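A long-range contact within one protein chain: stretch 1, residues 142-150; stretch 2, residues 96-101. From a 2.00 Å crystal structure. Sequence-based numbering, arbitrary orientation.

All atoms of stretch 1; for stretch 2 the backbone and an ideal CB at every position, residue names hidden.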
# COMPACT_ATOMS: atom_id res chain seq x y z
N ASN A 142 3.20 0.50 -10.95
CA ASN A 142 3.85 1.79 -10.90
C ASN A 142 3.65 2.57 -9.68
O ASN A 142 4.12 3.67 -9.67
CB ASN A 142 3.30 2.67 -11.97
CG ASN A 142 4.20 2.82 -13.03
OD1 ASN A 142 4.93 3.83 -13.10
ND2 ASN A 142 4.24 1.80 -13.88
N SER A 143 2.99 2.04 -8.64
CA SER A 143 2.87 2.80 -7.43
C SER A 143 4.09 2.54 -6.70
O SER A 143 4.55 1.48 -6.78
CB SER A 143 1.75 2.29 -6.54
OG SER A 143 2.06 1.00 -6.23
N LYS A 144 4.56 3.48 -5.88
CA LYS A 144 5.77 3.33 -5.16
C LYS A 144 5.71 2.25 -4.07
O LYS A 144 6.74 1.50 -3.87
CB LYS A 144 6.14 4.68 -4.58
CG LYS A 144 7.48 4.65 -3.94
CD LYS A 144 7.92 6.02 -3.74
CE LYS A 144 9.38 5.99 -3.39
NZ LYS A 144 9.44 5.57 -1.98
N THR A 145 4.54 2.05 -3.44
CA THR A 145 4.41 0.95 -2.41
C THR A 145 4.56 -0.46 -3.10
O THR A 145 5.24 -1.35 -2.57
CB THR A 145 3.10 0.99 -1.66
OG1 THR A 145 2.00 1.00 -2.62
CG2 THR A 145 3.06 2.17 -0.84
N ALA A 146 4.04 -0.65 -4.33
CA ALA A 146 4.27 -1.96 -5.03
C ALA A 146 5.74 -2.19 -5.33
O ALA A 146 6.24 -3.30 -5.16
CB ALA A 146 3.53 -2.06 -6.40
N MET A 147 6.39 -1.15 -5.89
CA MET A 147 7.81 -1.19 -6.21
C MET A 147 8.65 -1.49 -5.04
O MET A 147 9.59 -2.22 -5.18
CB MET A 147 8.30 0.15 -6.85
CG MET A 147 7.33 0.80 -7.94
SD MET A 147 7.71 2.44 -8.74
CE MET A 147 9.47 2.37 -8.65
N ASP A 148 8.41 -0.83 -3.90
CA ASP A 148 9.27 -0.99 -2.72
C ASP A 148 9.12 -2.41 -2.13
O ASP A 148 10.05 -3.04 -1.76
CB ASP A 148 8.99 0.08 -1.61
CG ASP A 148 9.52 1.50 -1.94
OD1 ASP A 148 10.15 1.70 -2.99
OD2 ASP A 148 9.28 2.44 -1.16
N ARG A 149 7.90 -2.90 -2.10
CA ARG A 149 7.55 -4.27 -1.68
C ARG A 149 8.19 -5.39 -2.47
O ARG A 149 8.72 -6.37 -1.87
CB ARG A 149 6.04 -4.41 -1.64
CG ARG A 149 5.48 -3.65 -0.38
CD ARG A 149 4.01 -3.74 -0.24
NE ARG A 149 3.54 -2.62 0.56
CZ ARG A 149 2.25 -2.29 0.67
NH1 ARG A 149 1.27 -3.05 0.06
NH2 ARG A 149 1.94 -1.21 1.36
N GLU A 150 8.20 -5.24 -3.81
CA GLU A 150 8.76 -6.25 -4.69
C GLU A 150 10.32 -6.22 -4.60
O GLU A 150 10.95 -7.25 -4.62
CB GLU A 150 8.27 -6.01 -6.14
CG GLU A 150 8.98 -6.89 -7.17
CD GLU A 150 8.47 -6.54 -8.53
OE1 GLU A 150 7.27 -6.17 -8.59
OE2 GLU A 150 9.21 -6.58 -9.51
N UNK A 96 0.85 10.56 2.14
CA UNK A 96 0.54 9.43 3.00
C UNK A 96 0.62 8.05 2.21
O UNK A 96 0.23 7.95 1.04
CB UNK A 96 -0.85 9.63 3.60
N UNK A 97 1.14 7.01 2.84
CA UNK A 97 1.23 5.69 2.18
C UNK A 97 2.19 5.58 1.00
O UNK A 97 3.07 4.78 1.08
CB UNK A 97 -0.16 5.29 1.69
N UNK A 98 2.09 6.42 -0.06
CA UNK A 98 2.72 6.06 -1.34
C UNK A 98 3.28 7.27 -1.97
O UNK A 98 2.51 8.17 -2.29
CB UNK A 98 1.73 5.38 -2.29
N UNK A 99 4.62 7.33 -2.08
CA UNK A 99 5.28 8.58 -2.53
C UNK A 99 5.41 8.76 -4.04
O UNK A 99 5.01 7.88 -4.87
CB UNK A 99 6.68 8.65 -1.92
N UNK A 100 5.94 9.93 -4.39
CA UNK A 100 6.44 10.25 -5.75
C UNK A 100 8.03 10.22 -5.84
O UNK A 100 8.74 10.34 -4.86
CB UNK A 100 5.92 11.63 -6.15
N UNK A 101 8.52 10.06 -7.07
CA UNK A 101 9.90 10.12 -7.45
C UNK A 101 10.35 11.53 -7.28
O UNK A 101 11.54 11.76 -7.04
CB UNK A 101 10.12 9.63 -8.88

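Stretch 1 presents the first turn of a helix: S143 caps it, its OG accepting from A146 N at 3.2 Å, and K144 and T145 point their CA-to-CB bonds toward stretch 2. The amides that begin a helix have no carbonyl of a preceding turn to bind, so they favor acceptors.

Position 96 has extended backbone angles, and its ideal CB finds nothing of stretch 1 within 5.5 Å. This contact sets no rule there; the residue is I96, which does not touch the helix.

Position 97 has a positive phi, 67°, which favors glycine but also admits asparagine or aspartate. Its CB points sideways, 5.1 Å from T145 CG2, leaving room for a side chain to extend toward T145 OG1 and the guanidinium of R149. A short polar or acidic group would suit, the acid best answering the charge. The deposited residue is D97, with chi1 at t, and its end comes nearer the helix than its CB bond suggests. R149 NH2 and D97 OD1 remain 4.4 Å apart, too far for a salt bridge, and water 2 joins them: it donates to D97 OD1 at 2.8 Å and accepts from R149 NH2 at 3.0 Å. Water 1 donates to D97 OD2 at 2.7 Å and is also hydrogen-bonded to T145 OG1 at 3.2 Å. The backbone packs more directly, D97 O lying 3.2 Å from T145 CG2.

Position 98 lies closest to the helix start, its CA 5.5 Å from the CA of T145. The ideal CB is 3.8 Å from T145 CG2 and 4.9 Å from K144 N, so a small side chain carrying an acceptor is indicated; serine fits well, and alanine would fit without serving the amides. It is S98. Its OG accepts a weak hydrogen bond from T145 N at 3.3 Å and donates to water 3 at 2.9 Å. That water also accepts from K144 N at 2.9 Å and donates to the backbone O of position 99 at 2.8 Å, so the amide of T145 is met directly and that of K144, one residue earlier, through a water.

At position 99 an ideal CB would lie only 3.4 Å from K144 CD, a tight fit that favors glycine, with alanine a strained alternative. G99 lets the lysine chain lie against the backbone, K144 CB reaching 3.4 Å from G99 O. K144 NZ continues to a salt bridge with D148 OD2 at 3.2 Å.

Position 100 points away, so many side chains would do; M100 touches K144 through its backbone. Position 101 is equally free, and the end of K101 leads away.

Stretch 2 (96-101) IDSGMK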
# COMPACT_ATOMS: atom_id res chain seq x y z
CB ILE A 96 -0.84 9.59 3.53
CG1 ILE A 96 -1.74 9.98 2.36
CG2 ILE A 96 -0.87 10.53 4.79
CD1 ILE A 96 -3.23 9.67 2.62
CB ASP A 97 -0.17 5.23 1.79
CG ASP A 97 -0.17 3.90 1.04
OD1 ASP A 97 0.40 2.94 1.55
OD2 ASP A 97 -0.72 3.79 -0.05
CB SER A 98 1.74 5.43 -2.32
OG SER A 98 2.48 4.67 -3.28
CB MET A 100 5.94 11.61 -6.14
CG MET A 100 4.35 11.65 -6.19
SD MET A 100 3.59 13.26 -6.50
CE MET A 100 3.65 13.69 -4.80
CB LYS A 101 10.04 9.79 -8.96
CG LYS A 101 11.49 9.52 -9.43
CD LYS A 101 11.56 9.57 -10.97
CE LYS A 101 10.60 10.65 -11.55
NZ LYS A 101 10.65 10.74 -13.07
O HOH W 1 -0.70 1.19 -0.91
O HOH W 2 -0.56 0.40 1.01
O HOH W 3 3.10 5.99 -5.77
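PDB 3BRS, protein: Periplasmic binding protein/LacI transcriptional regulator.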